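Local coordinates for protein fructosyl amine: oxygen oxidoreductase (Aspergillus fumigatus, PDB 3DJE) that catalyses the oxidative deglycation of fructosyl amino acids with a bound FAD, passing the electrons to molecular oxygen, at residues R186-I191 / V201-K206; S8-G13 / T34-Y39; R212-A217 / S355-C360. All coordinates share one frame; numbering follows the deposited sequence. Where two conformers were deposited one is given.

Interaction 1 of 3, residues R186-I191 / V201-K206. Unlike the reference sequence in segment 201-206: Ala-203 (reference Gly). With FAD (flavin-adenine dinucleotide), chain C.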
loop_
_atom_site.group_PDB
_atom_site.type_symbol
_atom_site.label_atom_id
_atom_site.label_comp_id
_atom_site.label_asym_id
_atom_site.label_seq_id
_atom_site.Cartn_x
_atom_site.Cartn_y
_atom_site.Cartn_z
ATOM N N ARG A 186 0.364 16.419 -13.972
ATOM C CA ARG A 186 -0.495 15.341 -14.439
ATOM C C ARG A 186 0.011 14.841 -15.785
ATOM O O ARG A 186 -0.173 15.500 -16.820
ATOM C CB ARG A 186 -1.970 15.780 -14.551
ATOM C CG ARG A 186 -2.857 14.708 -15.182
ATOM C CD ARG A 186 -4.357 14.959 -15.009
ATOM N NE ARG A 186 -4.823 14.560 -13.677
ATOM C CZ ARG A 186 -4.944 13.298 -13.259
ATOM N NH1 ARG A 186 -4.621 12.284 -14.068
ATOM N NH2 ARG A 186 -5.376 13.043 -12.024
ATOM N N VAL A 187 0.642 13.674 -15.782
ATOM C CA VAL A 187 1.111 13.104 -17.051
ATOM C C VAL A 187 -0.098 12.669 -17.872
ATOM O O VAL A 187 -1.012 12.013 -17.350
ATOM C CB VAL A 187 2.047 11.899 -16.825
ATOM C CG1 VAL A 187 2.330 11.199 -18.134
ATOM C CG2 VAL A 187 3.359 12.359 -16.179
ATOM N N VAL A 188 -0.092 13.023 -19.160
ATOM C CA VAL A 188 -1.194 12.631 -20.053
ATOM C C VAL A 188 -0.806 11.537 -21.040
ATOM O O VAL A 188 -1.675 10.825 -21.554
ATOM C CB VAL A 188 -1.835 13.823 -20.812
ATOM C CG1 VAL A 188 -2.442 14.824 -19.807
ATOM C CG2 VAL A 188 -0.826 14.488 -21.751
ATOM N N THR A 189 0.493 11.435 -21.320
ATOM C CA THR A 189 1.036 10.321 -22.105
ATOM C C THR A 189 2.531 10.233 -21.896
ATOM O O THR A 189 3.171 11.226 -21.595
ATOM C CB THR A 189 0.754 10.484 -23.627
ATOM O OG1 THR A 189 1.176 9.299 -24.322
ATOM C CG2 THR A 189 1.462 11.711 -24.208
ATOM N N LEU A 190 3.074 9.024 -22.020
ATOM C CA LEU A 190 4.518 8.906 -22.186
ATOM C C LEU A 190 4.860 9.319 -23.623
ATOM O O LEU A 190 3.975 9.356 -24.506
ATOM C CB LEU A 190 4.971 7.458 -21.909
ATOM C CG LEU A 190 4.635 6.925 -20.505
ATOM C CD1 LEU A 190 5.040 5.452 -20.382
ATOM C CD2 LEU A 190 5.306 7.770 -19.416
ATOM N N ILE A 191 6.125 9.657 -23.839
ATOM C CA ILE A 191 6.625 9.991 -25.173
ATOM C C ILE A 191 7.119 8.722 -25.850
ATOM O O ILE A 191 8.123 8.169 -25.438
ATOM C CB ILE A 191 7.779 11.019 -25.124
ATOM C CG1 ILE A 191 7.310 12.336 -24.489
ATOM C CG2 ILE A 191 8.344 11.284 -26.539
ATOM C CD1 ILE A 191 8.475 13.281 -24.146
ATOM N N VAL A 201 4.607 13.718 -21.296
ATOM C CA VAL A 201 3.974 15.022 -21.534
ATOM C C VAL A 201 2.959 15.246 -20.426
ATOM O O VAL A 201 2.169 14.343 -20.125
ATOM C CB VAL A 201 3.250 15.058 -22.887
ATOM C CG1 VAL A 201 2.638 16.439 -23.136
ATOM C CG2 VAL A 201 4.202 14.679 -24.023
ATOM N N THR A 202 2.966 16.449 -19.839
ATOM C CA THR A 202 1.994 16.790 -18.788
ATOM C C THR A 202 0.809 17.587 -19.350
ATOM O O THR A 202 0.888 18.101 -20.475
ATOM C CB THR A 202 2.648 17.516 -17.597
ATOM O OG1 THR A 202 3.466 18.588 -18.080
ATOM C CG2 THR A 202 3.542 16.540 -16.819
ATOM N N ALA A 203 -0.268 17.674 -18.570
ATOM C CA ALA A 203 -1.536 18.259 -19.030
ATOM C C ALA A 203 -1.460 19.756 -19.341
ATOM O O ALA A 203 -2.375 20.291 -19.997
ATOM C CB ALA A 203 -2.621 18.014 -18.005
ATOM N N ASP A 204 -0.429 20.434 -18.824
ATOM C CA ASP A 204 -0.144 21.839 -19.187
ATOM C C ASP A 204 0.526 21.969 -20.560
ATOM O O ASP A 204 0.873 23.079 -20.997
ATOM C CB ASP A 204 0.711 22.539 -18.117
ATOM C CG ASP A 204 2.054 21.884 -17.909
ATOM O OD1 ASP A 204 2.248 20.737 -18.403
ATOM O OD2 ASP A 204 2.939 22.512 -17.257
ATOM N N GLY A 205 0.693 20.841 -21.247
ATOM C CA GLY A 205 1.369 20.834 -22.534
ATOM C C GLY A 205 2.847 21.147 -22.397
ATOM O O GLY A 205 3.391 22.020 -23.110
ATOM N N LYS A 206 3.485 20.504 -21.422
ATOM C CA LYS A 206 4.940 20.577 -21.290
ATOM C C LYS A 206 5.511 19.200 -21.602
ATOM O O LYS A 206 4.986 18.190 -21.148
ATOM C CB LYS A 206 5.367 21.012 -19.891
ATOM C CG LYS A 206 6.877 21.258 -19.766
ATOM C CD LYS A 206 7.255 22.064 -18.518
ATOM C CE LYS A 206 6.361 23.295 -18.319
ATOM N NZ LYS A 206 6.836 24.178 -17.206
HETATM P PA FAD C . 0.859 5.212 -4.604
HETATM O O1A FAD C . 1.545 5.500 -3.340
HETATM O O2A FAD C . -0.635 5.157 -4.612
HETATM O O5B FAD C . 1.408 6.303 -5.610
HETATM C C5B FAD C . 0.904 6.458 -6.940
HETATM C C4B FAD C . 1.186 7.909 -7.352
HETATM O O4B FAD C . 0.872 7.929 -8.757
HETATM C C3B FAD C . 0.163 8.825 -6.641
HETATM O O3B FAD C . 0.824 9.808 -5.828
HETATM C C2B FAD C . -0.571 9.463 -7.832
HETATM O O2B FAD C . -0.885 10.873 -7.604
HETATM C C1B FAD C . 0.433 9.231 -8.996
HETATM N N9A FAD C . -0.290 9.469 -10.283
HETATM C C8A FAD C . -1.546 9.109 -10.622
HETATM N N7A FAD C . -1.816 9.578 -11.858
HETATM C C5A FAD C . -0.729 10.233 -12.292
HETATM C C6A FAD C . -0.421 10.931 -13.465
HETATM N N6A FAD C . -1.344 11.048 -14.449
HETATM N N1A FAD C . 0.799 11.489 -13.586
HETATM C C2A FAD C . 1.713 11.387 -12.613
HETATM N N3A FAD C . 1.450 10.731 -11.478
HETATM C C4A FAD C . 0.239 10.152 -11.303
HETATM N N1 FAD C . 0.863 -1.622 2.731
HETATM C C2 FAD C . 1.636 -1.996 3.828
HETATM O O2 FAD C . 2.829 -2.282 3.709
HETATM N N3 FAD C . 1.036 -2.054 5.087
HETATM C C4 FAD C . -0.310 -1.761 5.273
HETATM O O4 FAD C . -0.807 -1.819 6.405
HETATM C C4X FAD C . -1.081 -1.404 4.156
HETATM N N5 FAD C . -2.438 -1.119 4.303
HETATM C C5X FAD C . -3.147 -0.597 3.225
HETATM C C6 FAD C . -4.437 -0.122 3.445
HETATM C C7 FAD C . -5.158 0.448 2.404
HETATM C C7M FAD C . -6.585 0.932 2.700
HETATM C C8 FAD C . -4.584 0.573 1.140
HETATM C C8M FAD C . -5.361 1.280 0.004
HETATM C C9 FAD C . -3.277 0.110 0.929
HETATM C C9A FAD C . -2.546 -0.467 1.975
HETATM N N10 FAD C . -1.238 -0.955 1.791
HETATM C C10 FAD C . -0.483 -1.337 2.900
HETATM C "C1'" FAD C . -0.655 -1.044 0.445
HETATM C "C2'" FAD C . 0.200 0.192 0.164
HETATM O "O2'" FAD C . -0.477 1.375 0.642
HETATM C "C3'" FAD C . 0.456 0.293 -1.337
HETATM O "O3'" FAD C . 0.872 -0.996 -1.834
HETATM C "C4'" FAD C . 1.565 1.298 -1.669
HETATM O "O4'" FAD C . 1.406 2.520 -0.950
HETATM C "C5'" FAD C . 1.530 1.592 -3.173
HETATM O "O5'" FAD C . 2.601 2.489 -3.513
HETATM P P FAD C . 2.750 3.027 -5.017
HETATM O O1P FAD C . 2.768 1.861 -5.950
HETATM O O2P FAD C . 3.876 3.983 -4.988
HETATM O O3P FAD C . 1.402 3.859 -5.291
#
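Val-188 meets Val-201 on the partner strand and Ala-203 just past its end, CG2 touching the first and CG1 the second. Its CB stands 4.1 Å from Val-201 O, and from there the two methyls part. A chi1 of -61° sets CG1 anti to the carbonyl carbon, which leaves CG2 between the backbone N and that carbon, and from there CG2 touches Val-201 O at 3.4 Å. CG1 meets Ala-203, its CB 3.7 Å away. The same Val-201 O takes the backbone N-H of Val-188 at 2.8 Å in a nearly straight bond (173°). One step on, Val-201 N donates to Thr-189 O, so Val-188 and Thr-189 both face Val-201 and the register slips by one. The Thr-189 and Val-201 side chains lie side by side, pointing the same way, and that of Ile-191 crosses Val-201 at about a right angle, CG1 to CG2 3.9 Å. Ahead of the slip, Ala-203 N closes on Arg-186 O with a more bent bond (134°). CB of Val-187 leads away overall, though CG1 still touches Val-201 O. Its backbone bonds to the adenine twice, N to FAD N1A and O from FAD N6A, each pair at 3.1 Å. This is a classic beta bulge in an antiparallel hairpin, placed where main-chain atoms read the adenine of the FAD site.

Interaction 2 of 3, residues S8-G13 / T34-Y39. With FAD (flavin-adenine dinucleotide), chain C.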
loop_
_atom_site.group_PDB
_atom_site.type_symbol
_atom_site.label_atom_id
_atom_site.label_comp_id
_atom_site.label_asym_id
_atom_site.label_seq_id
_atom_site.Cartn_x
_atom_site.Cartn_y
_atom_site.Cartn_z
ATOM N N SER A 8 19.300 13.309 -17.262
ATOM C CA SER A 8 17.906 13.615 -16.929
ATOM C C SER A 8 17.118 12.331 -16.652
ATOM O O SER A 8 16.968 11.480 -17.537
ATOM C CB SER A 8 17.240 14.420 -18.048
ATOM O OG SER A 8 15.859 14.608 -17.767
ATOM N N LEU A 9 16.636 12.204 -15.416
ATOM C CA LEU A 9 15.817 11.061 -15.000
ATOM C C LEU A 9 14.442 11.575 -14.614
ATOM O O LEU A 9 14.326 12.606 -13.947
ATOM C CB LEU A 9 16.447 10.321 -13.812
ATOM C CG LEU A 9 17.905 9.890 -13.975
ATOM C CD1 LEU A 9 18.352 9.188 -12.690
ATOM C CD2 LEU A 9 18.024 8.935 -15.146
ATOM N N LEU A 10 13.410 10.860 -15.040
ATOM C CA LEU A 10 12.035 11.292 -14.818
ATOM C C LEU A 10 11.287 10.216 -14.072
ATOM O O LEU A 10 11.354 9.047 -14.457
ATOM C CB LEU A 10 11.353 11.532 -16.158
ATOM C CG LEU A 10 9.952 12.137 -16.113
ATOM C CD1 LEU A 10 9.974 13.535 -15.495
ATOM C CD2 LEU A 10 9.393 12.202 -17.526
ATOM N N ILE A 11 10.602 10.597 -12.990
ATOM C CA ILE A 11 9.767 9.643 -12.259
ATOM C C ILE A 11 8.317 10.056 -12.403
ATOM O O ILE A 11 7.965 11.203 -12.079
ATOM C CB ILE A 11 10.124 9.578 -10.763
ATOM C CG1 ILE A 11 11.581 9.148 -10.592
ATOM C CG2 ILE A 11 9.166 8.636 -10.007
ATOM C CD1 ILE A 11 12.086 9.334 -9.187
ATOM N N VAL A 12 7.489 9.143 -12.911
ATOM C CA VAL A 12 6.042 9.387 -13.021
ATOM C C VAL A 12 5.355 8.839 -11.776
ATOM O O VAL A 12 5.250 7.615 -11.595
ATOM C CB VAL A 12 5.436 8.765 -14.311
ATOM C CG1 VAL A 12 3.877 8.979 -14.374
ATOM C CG2 VAL A 12 6.097 9.344 -15.551
ATOM N N GLY A 13 4.925 9.759 -10.915
ATOM C CA GLY A 13 4.285 9.440 -9.645
ATOM C C GLY A 13 5.169 9.742 -8.446
ATOM O O GLY A 13 6.275 9.206 -8.330
ATOM N N THR A 34 13.645 14.517 -11.881
ATOM C CA THR A 34 12.381 15.243 -11.796
ATOM C C THR A 34 11.261 14.258 -11.501
ATOM O O THR A 34 11.201 13.182 -12.104
ATOM C CB THR A 34 12.075 15.995 -13.112
ATOM O OG1 THR A 34 13.136 16.921 -13.387
ATOM C CG2 THR A 34 10.781 16.787 -13.003
ATOM N N VAL A 35 10.383 14.625 -10.575
ATOM C CA VAL A 35 9.226 13.791 -10.246
ATOM C C VAL A 35 7.950 14.557 -10.574
ATOM O O VAL A 35 7.807 15.725 -10.174
ATOM C CB VAL A 35 9.209 13.381 -8.744
ATOM C CG1 VAL A 35 8.066 12.380 -8.468
ATOM C CG2 VAL A 35 10.546 12.760 -8.321
ATOM N N LEU A 36 7.024 13.875 -11.254
ATOM C CA LEU A 36 5.740 14.467 -11.672
ATOM C C LEU A 36 4.565 13.802 -10.972
ATOM O O LEU A 36 4.452 12.579 -10.974
ATOM C CB LEU A 36 5.543 14.281 -13.188
ATOM C CG LEU A 36 6.607 14.859 -14.123
ATOM C CD1 LEU A 36 6.321 14.401 -15.557
ATOM C CD2 LEU A 36 6.654 16.377 -14.033
ATOM N N ASP A 37 3.663 14.602 -10.420
ATOM C CA ASP A 37 2.450 14.042 -9.788
ATOM C C ASP A 37 1.311 15.070 -9.874
ATOM O O ASP A 37 1.553 16.245 -9.658
ATOM C CB ASP A 37 2.767 13.702 -8.324
ATOM C CG ASP A 37 1.765 12.745 -7.696
ATOM O OD1 ASP A 37 0.587 13.130 -7.520
ATOM O OD2 ASP A 37 2.153 11.602 -7.371
ATOM N N PRO A 38 0.070 14.626 -10.187
ATOM C CA PRO A 38 -1.074 15.531 -10.314
ATOM C C PRO A 38 -1.568 16.118 -8.984
ATOM O O PRO A 38 -2.397 17.040 -8.997
ATOM C CB PRO A 38 -2.163 14.644 -10.944
ATOM C CG PRO A 38 -1.816 13.265 -10.563
ATOM C CD PRO A 38 -0.296 13.235 -10.492
ATOM N N TYR A 39 -1.059 15.605 -7.864
ATOM C CA TYR A 39 -1.409 16.132 -6.539
ATOM C C TYR A 39 -0.168 16.644 -5.792
ATOM O O TYR A 39 0.923 16.114 -5.985
ATOM C CB TYR A 39 -2.097 15.057 -5.690
ATOM C CG TYR A 39 -3.461 14.640 -6.184
ATOM C CD1 TYR A 39 -4.619 15.127 -5.575
ATOM C CD2 TYR A 39 -3.598 13.752 -7.250
ATOM C CE1 TYR A 39 -5.887 14.745 -6.031
ATOM C CE2 TYR A 39 -4.871 13.374 -7.726
ATOM C CZ TYR A 39 -6.000 13.875 -7.101
ATOM O OH TYR A 39 -7.255 13.497 -7.549
HETATM P PA FAD C . 0.859 5.212 -4.604
HETATM O O1A FAD C . 1.545 5.500 -3.340
HETATM O O2A FAD C . -0.635 5.157 -4.612
HETATM O O5B FAD C . 1.408 6.303 -5.610
HETATM C C5B FAD C . 0.904 6.458 -6.940
HETATM C C4B FAD C . 1.186 7.909 -7.352
HETATM O O4B FAD C . 0.872 7.929 -8.757
HETATM C C3B FAD C . 0.163 8.825 -6.641
HETATM O O3B FAD C . 0.824 9.808 -5.828
HETATM C C2B FAD C . -0.571 9.463 -7.832
HETATM O O2B FAD C . -0.885 10.873 -7.604
HETATM C C1B FAD C . 0.433 9.231 -8.996
HETATM N N9A FAD C . -0.290 9.469 -10.283
HETATM C C8A FAD C . -1.546 9.109 -10.622
HETATM N N7A FAD C . -1.816 9.578 -11.858
HETATM C C5A FAD C . -0.729 10.233 -12.292
HETATM C C6A FAD C . -0.421 10.931 -13.465
HETATM N N6A FAD C . -1.344 11.048 -14.449
HETATM N N1A FAD C . 0.799 11.489 -13.586
HETATM C C2A FAD C . 1.713 11.387 -12.613
HETATM N N3A FAD C . 1.450 10.731 -11.478
HETATM C C4A FAD C . 0.239 10.152 -11.303
HETATM N N1 FAD C . 0.863 -1.622 2.731
HETATM C C2 FAD C . 1.636 -1.996 3.828
HETATM O O2 FAD C . 2.829 -2.282 3.709
HETATM N N3 FAD C . 1.036 -2.054 5.087
HETATM C C4 FAD C . -0.310 -1.761 5.273
HETATM O O4 FAD C . -0.807 -1.819 6.405
HETATM C C4X FAD C . -1.081 -1.404 4.156
HETATM N N5 FAD C . -2.438 -1.119 4.303
HETATM C C5X FAD C . -3.147 -0.597 3.225
HETATM C C6 FAD C . -4.437 -0.122 3.445
HETATM C C7 FAD C . -5.158 0.448 2.404
HETATM C C7M FAD C . -6.585 0.932 2.700
HETATM C C8 FAD C . -4.584 0.573 1.140
HETATM C C8M FAD C . -5.361 1.280 0.004
HETATM C C9 FAD C . -3.277 0.110 0.929
HETATM C C9A FAD C . -2.546 -0.467 1.975
HETATM N N10 FAD C . -1.238 -0.955 1.791
HETATM C C10 FAD C . -0.483 -1.337 2.900
HETATM C "C1'" FAD C . -0.655 -1.044 0.445
HETATM C "C2'" FAD C . 0.200 0.192 0.164
HETATM O "O2'" FAD C . -0.477 1.375 0.642
HETATM C "C3'" FAD C . 0.456 0.293 -1.337
HETATM O "O3'" FAD C . 0.872 -0.996 -1.834
HETATM C "C4'" FAD C . 1.565 1.298 -1.669
HETATM O "O4'" FAD C . 1.406 2.520 -0.950
HETATM C "C5'" FAD C . 1.530 1.592 -3.173
HETATM O "O5'" FAD C . 2.601 2.489 -3.513
HETATM P P FAD C . 2.750 3.027 -5.017
HETATM O O1P FAD C . 2.768 1.861 -5.950
HETATM O O2P FAD C . 3.876 3.983 -4.988
HETATM O O3P FAD C . 1.402 3.859 -5.291
HETATM O O HOH W 1 14.953 15.454 -14.829
#
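In the first beta-alpha-beta unit of the Rossmann-type FAD domain, strand 9-12 runs parallel to strand 34-37, pairing Leu-10 with Thr-34, Ile-11 with Val-35 and Val-12 with Leu-36. Four backbone bonds stitch the pair, from Thr-34 N to Leu-9 O at the outset to Gly-13 N to Leu-36 O at the end. On one face Ile-11 CD1 rests on Val-35 CG2 at 3.9 Å, under helix 16-27, which packs Ala-22 on both residues. On the other, Leu-10 CG is anti to the backbone N (chi1 -174°), and CD1 comes in over the neighbouring strand to meet Leu-36 CD1 at 3.8 Å and Thr-34 O at 3.6 Å. Where the strands end, Asp-37 holds the adenosine ribose with both oxygens: OD1 accepts from FAD O2B and OD2 from FAD O3B, each at 2.7 Å. OD1 also takes Tyr-39 N on its anti lone pair, an Asx turn, and OD2 takes the amide of Ala-14, so the carboxylate is fixed from several sides. Gly-13 CA lies 3.6 Å from FAD N3A, and Pro-38 CD presses closer to the adenine. A glycine-rich turn after the first strand and an acidic residue ending the second are the signature of the dinucleotide-binding Rossmann fold.

Interaction 3 of 3, residues R212-A217 / S355-C360. With FAD (flavin-adenine dinucleotide), chain C.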
loop_
_atom_site.group_PDB
_atom_site.type_symbol
_atom_site.label_atom_id
_atom_site.label_comp_id
_atom_site.label_asym_id
_atom_site.label_seq_id
_atom_site.Cartn_x
_atom_site.Cartn_y
_atom_site.Cartn_z
ATOM N N ARG A 212 16.129 8.281 -18.811
ATOM C CA ARG A 212 15.368 7.146 -18.277
ATOM C C ARG A 212 14.101 7.680 -17.628
ATOM O O ARG A 212 14.124 8.756 -17.030
ATOM C CB ARG A 212 16.159 6.385 -17.196
ATOM C CG ARG A 212 17.437 5.707 -17.704
ATOM C CD ARG A 212 17.134 4.541 -18.622
ATOM N NE ARG A 212 18.345 3.800 -18.971
ATOM C CZ ARG A 212 19.218 4.181 -19.903
ATOM N NH1 ARG A 212 19.021 5.289 -20.610
ATOM N NH2 ARG A 212 20.299 3.446 -20.133
ATOM N N THR A 213 13.015 6.932 -17.784
ATOM C CA THR A 213 11.716 7.239 -17.180
ATOM C C THR A 213 11.320 6.074 -16.287
ATOM O O THR A 213 11.343 4.921 -16.730
ATOM C CB THR A 213 10.642 7.441 -18.289
ATOM O OG1 THR A 213 11.020 8.533 -19.144
ATOM C CG2 THR A 213 9.259 7.690 -17.704
ATOM N N PHE A 214 10.963 6.382 -15.035
ATOM C CA PHE A 214 10.473 5.402 -14.083
ATOM C C PHE A 214 8.964 5.568 -13.978
ATOM O O PHE A 214 8.490 6.666 -13.723
ATOM C CB PHE A 214 11.056 5.649 -12.694
ATOM C CG PHE A 214 12.554 5.462 -12.604
ATOM C CD1 PHE A 214 13.092 4.276 -12.106
ATOM C CD2 PHE A 214 13.419 6.485 -12.984
ATOM C CE1 PHE A 214 14.482 4.107 -11.997
ATOM C CE2 PHE A 214 14.814 6.315 -12.882
ATOM C CZ PHE A 214 15.334 5.120 -12.384
ATOM N N LEU A 215 8.233 4.475 -14.149
ATOM C CA LEU A 215 6.785 4.508 -14.018
ATOM C C LEU A 215 6.403 3.980 -12.631
ATOM O O LEU A 215 6.517 2.786 -12.357
ATOM C CB LEU A 215 6.136 3.716 -15.146
ATOM C CG LEU A 215 4.603 3.703 -15.177
ATOM C CD1 LEU A 215 4.062 5.131 -15.204
ATOM C CD2 LEU A 215 4.129 2.918 -16.383
ATOM N N CYS A 216 5.963 4.905 -11.778
ATOM C CA CYS A 216 5.640 4.616 -10.381
ATOM C C CYS A 216 4.279 5.211 -10.026
ATOM O O CYS A 216 4.098 5.814 -8.974
ATOM C CB CYS A 216 6.721 5.207 -9.468
ATOM S SG CYS A 216 8.330 4.448 -9.683
ATOM N N ALA A 217 3.312 5.025 -10.917
ATOM C CA ALA A 217 1.999 5.636 -10.776
ATOM C C ALA A 217 0.950 4.764 -10.056
ATOM O O ALA A 217 -0.256 5.055 -10.112
ATOM C CB ALA A 217 1.500 6.084 -12.165
ATOM N N SER A 355 14.542 2.584 -22.325
ATOM C CA SER A 355 14.718 3.690 -21.388
ATOM C C SER A 355 13.698 3.669 -20.258
ATOM O O SER A 355 13.754 4.527 -19.383
ATOM C CB SER A 355 14.628 5.033 -22.129
ATOM O OG SER A 355 15.597 5.121 -23.172
ATOM N N LEU A 356 12.766 2.718 -20.295
ATOM C CA LEU A 356 11.682 2.656 -19.299
ATOM C C LEU A 356 11.976 1.670 -18.174
ATOM O O LEU A 356 12.412 0.538 -18.429
ATOM C CB LEU A 356 10.356 2.290 -19.974
ATOM C CG LEU A 356 9.100 2.218 -19.092
ATOM C CD1 LEU A 356 8.763 3.585 -18.518
ATOM C CD2 LEU A 356 7.905 1.650 -19.868
ATOM N N VAL A 357 11.725 2.113 -16.940
ATOM C CA VAL A 357 11.847 1.266 -15.751
ATOM C C VAL A 357 10.491 1.235 -15.054
ATOM O O VAL A 357 9.883 2.279 -14.838
ATOM C CB VAL A 357 12.915 1.800 -14.772
ATOM C CG1 VAL A 357 13.098 0.840 -13.586
ATOM C CG2 VAL A 357 14.263 1.972 -15.488
ATOM N N LEU A 358 10.031 0.035 -14.721
ATOM C CA LEU A 358 8.771 -0.170 -14.012
ATOM C C LEU A 358 9.034 -0.276 -12.526
ATOM O O LEU A 358 9.931 -1.004 -12.120
ATOM C CB LEU A 358 8.090 -1.476 -14.467
ATOM C CG LEU A 358 7.469 -1.556 -15.876
ATOM C CD1 LEU A 358 6.781 -0.243 -16.264
ATOM C CD2 LEU A 358 8.514 -1.956 -16.893
ATOM N N GLY A 359 8.255 0.427 -11.714
ATOM C CA GLY A 359 8.293 0.201 -10.279
ATOM C C GLY A 359 6.868 0.169 -9.787
ATOM O O GLY A 359 6.344 1.177 -9.320
ATOM N N CYS A 360 6.221 -0.977 -9.956
ATOM C CA CYS A 360 4.803 -1.077 -9.608
ATOM C C CYS A 360 4.355 -2.483 -9.246
ATOM O O CYS A 360 5.176 -3.323 -8.889
ATOM C CB CYS A 360 3.915 -0.479 -10.689
ATOM S SG CYS A 360 4.252 -1.178 -12.272
HETATM P PA FAD C . 0.859 5.212 -4.604
HETATM O O1A FAD C . 1.545 5.500 -3.340
HETATM O O2A FAD C . -0.635 5.157 -4.612
HETATM O O5B FAD C . 1.408 6.303 -5.610
HETATM C C5B FAD C . 0.904 6.458 -6.940
HETATM C C4B FAD C . 1.186 7.909 -7.352
HETATM O O4B FAD C . 0.872 7.929 -8.757
HETATM C C3B FAD C . 0.163 8.825 -6.641
HETATM O O3B FAD C . 0.824 9.808 -5.828
HETATM C C2B FAD C . -0.571 9.463 -7.832
HETATM O O2B FAD C . -0.885 10.873 -7.604
HETATM C C1B FAD C . 0.433 9.231 -8.996
HETATM N N9A FAD C . -0.290 9.469 -10.283
HETATM C C8A FAD C . -1.546 9.109 -10.622
HETATM N N7A FAD C . -1.816 9.578 -11.858
HETATM C C5A FAD C . -0.729 10.233 -12.292
HETATM C C6A FAD C . -0.421 10.931 -13.465
HETATM N N6A FAD C . -1.344 11.048 -14.449
HETATM N N1A FAD C . 0.799 11.489 -13.586
HETATM C C2A FAD C . 1.713 11.387 -12.613
HETATM N N3A FAD C . 1.450 10.731 -11.478
HETATM C C4A FAD C . 0.239 10.152 -11.303
HETATM N N1 FAD C . 0.863 -1.622 2.731
HETATM C C2 FAD C . 1.636 -1.996 3.828
HETATM O O2 FAD C . 2.829 -2.282 3.709
HETATM N N3 FAD C . 1.036 -2.054 5.087
HETATM C C4 FAD C . -0.310 -1.761 5.273
HETATM O O4 FAD C . -0.807 -1.819 6.405
HETATM C C4X FAD C . -1.081 -1.404 4.156
HETATM N N5 FAD C . -2.438 -1.119 4.303
HETATM C C5X FAD C . -3.147 -0.597 3.225
HETATM C C6 FAD C . -4.437 -0.122 3.445
HETATM C C7 FAD C . -5.158 0.448 2.404
HETATM C C7M FAD C . -6.585 0.932 2.700
HETATM C C8 FAD C . -4.584 0.573 1.140
HETATM C C8M FAD C . -5.361 1.280 0.004
HETATM C C9 FAD C . -3.277 0.110 0.929
HETATM C C9A FAD C . -2.546 -0.467 1.975
HETATM N N10 FAD C . -1.238 -0.955 1.791
HETATM C C10 FAD C . -0.483 -1.337 2.900
HETATM C "C1'" FAD C . -0.655 -1.044 0.445
HETATM C "C2'" FAD C . 0.200 0.192 0.164
HETATM O "O2'" FAD C . -0.477 1.375 0.642
HETATM C "C3'" FAD C . 0.456 0.293 -1.337
HETATM O "O3'" FAD C . 0.872 -0.996 -1.834
HETATM C "C4'" FAD C . 1.565 1.298 -1.669
HETATM O "O4'" FAD C . 1.406 2.520 -0.950
HETATM C "C5'" FAD C . 1.530 1.592 -3.173
HETATM O "O5'" FAD C . 2.601 2.489 -3.513
HETATM P P FAD C . 2.750 3.027 -5.017
HETATM O O1P FAD C . 2.768 1.861 -5.950
HETATM O O2P FAD C . 3.876 3.983 -4.988
HETATM O O3P FAD C . 1.402 3.859 -5.291
#
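Phe-214 and Val-357 form the close-packed middle of this parallel pair, their side chains lying side by side and pointing the same way. Phe-214 CD1 approaches Val-357 CB to 3.6 Å, and Val-357 CG2 stands over one face of the ring. Helix 373-382 covers both through Met-381, and Ile-377 adds to the cover on Phe-214. On the opposite face the Leu-215 and Leu-358 side chains cross, CD2 to CD1 at a looser 4.1 Å, and Leu-356 CD1 leans on Thr-213 O. Between the faces the backbone ladder is regular, with Val-357 N to Thr-213 O and Leu-215 N to Val-357 O both 2.8 Å. The final rung is more skewed: Gly-359 N reaches Leu-215 O from 29° outside the carbonyl plane, and Cys-216 SG passes 3.8 Å from Gly-359 O.

The other end is more open. Arg-212, partly exposed, lays CD against Ser-355 O at 3.5 Å, its chain bent at chi2 (-69°), while the guanidinium keeps a longer distance from Ser-355 OG. That hydroxyl is instead hydrogen-bonded to Asp-196. Past the ladder, Ala-217 CA comes to 3.3 Å from FAD O4B. No side-chain hydrogen bond links the two segments, and the charged group lies at the Arg-212 end. The contact is thus held by main-chain bonds and apolar packing, and Cys-216 and Ala-217 meet the ribose at the end of strand 212-215.

From the N terminus, interaction 2 closes first, bringing strand 34-37 back beside strand 9-12 after helix 16-27. Interaction 1 follows as a short hairpin closed over nine intervening residues, and interaction 3 spans 137 residues to bring strand 356-360 beside strand 212-215. The three loops come in series, so none encloses or crosses another. Interactions 2 and 3 belong to one sheet, strand 212-215 lying next to strand 9-12 with probable hydrogen bonds from Phe-214 N to Leu-10 O and Val-12 N to Phe-214 O. The hairpin of interaction 1 belongs to a separate small antiparallel sheet and packs on interaction 2 through Val-187 and Thr-202 against Leu-36. All three touch the adenosine part of FAD.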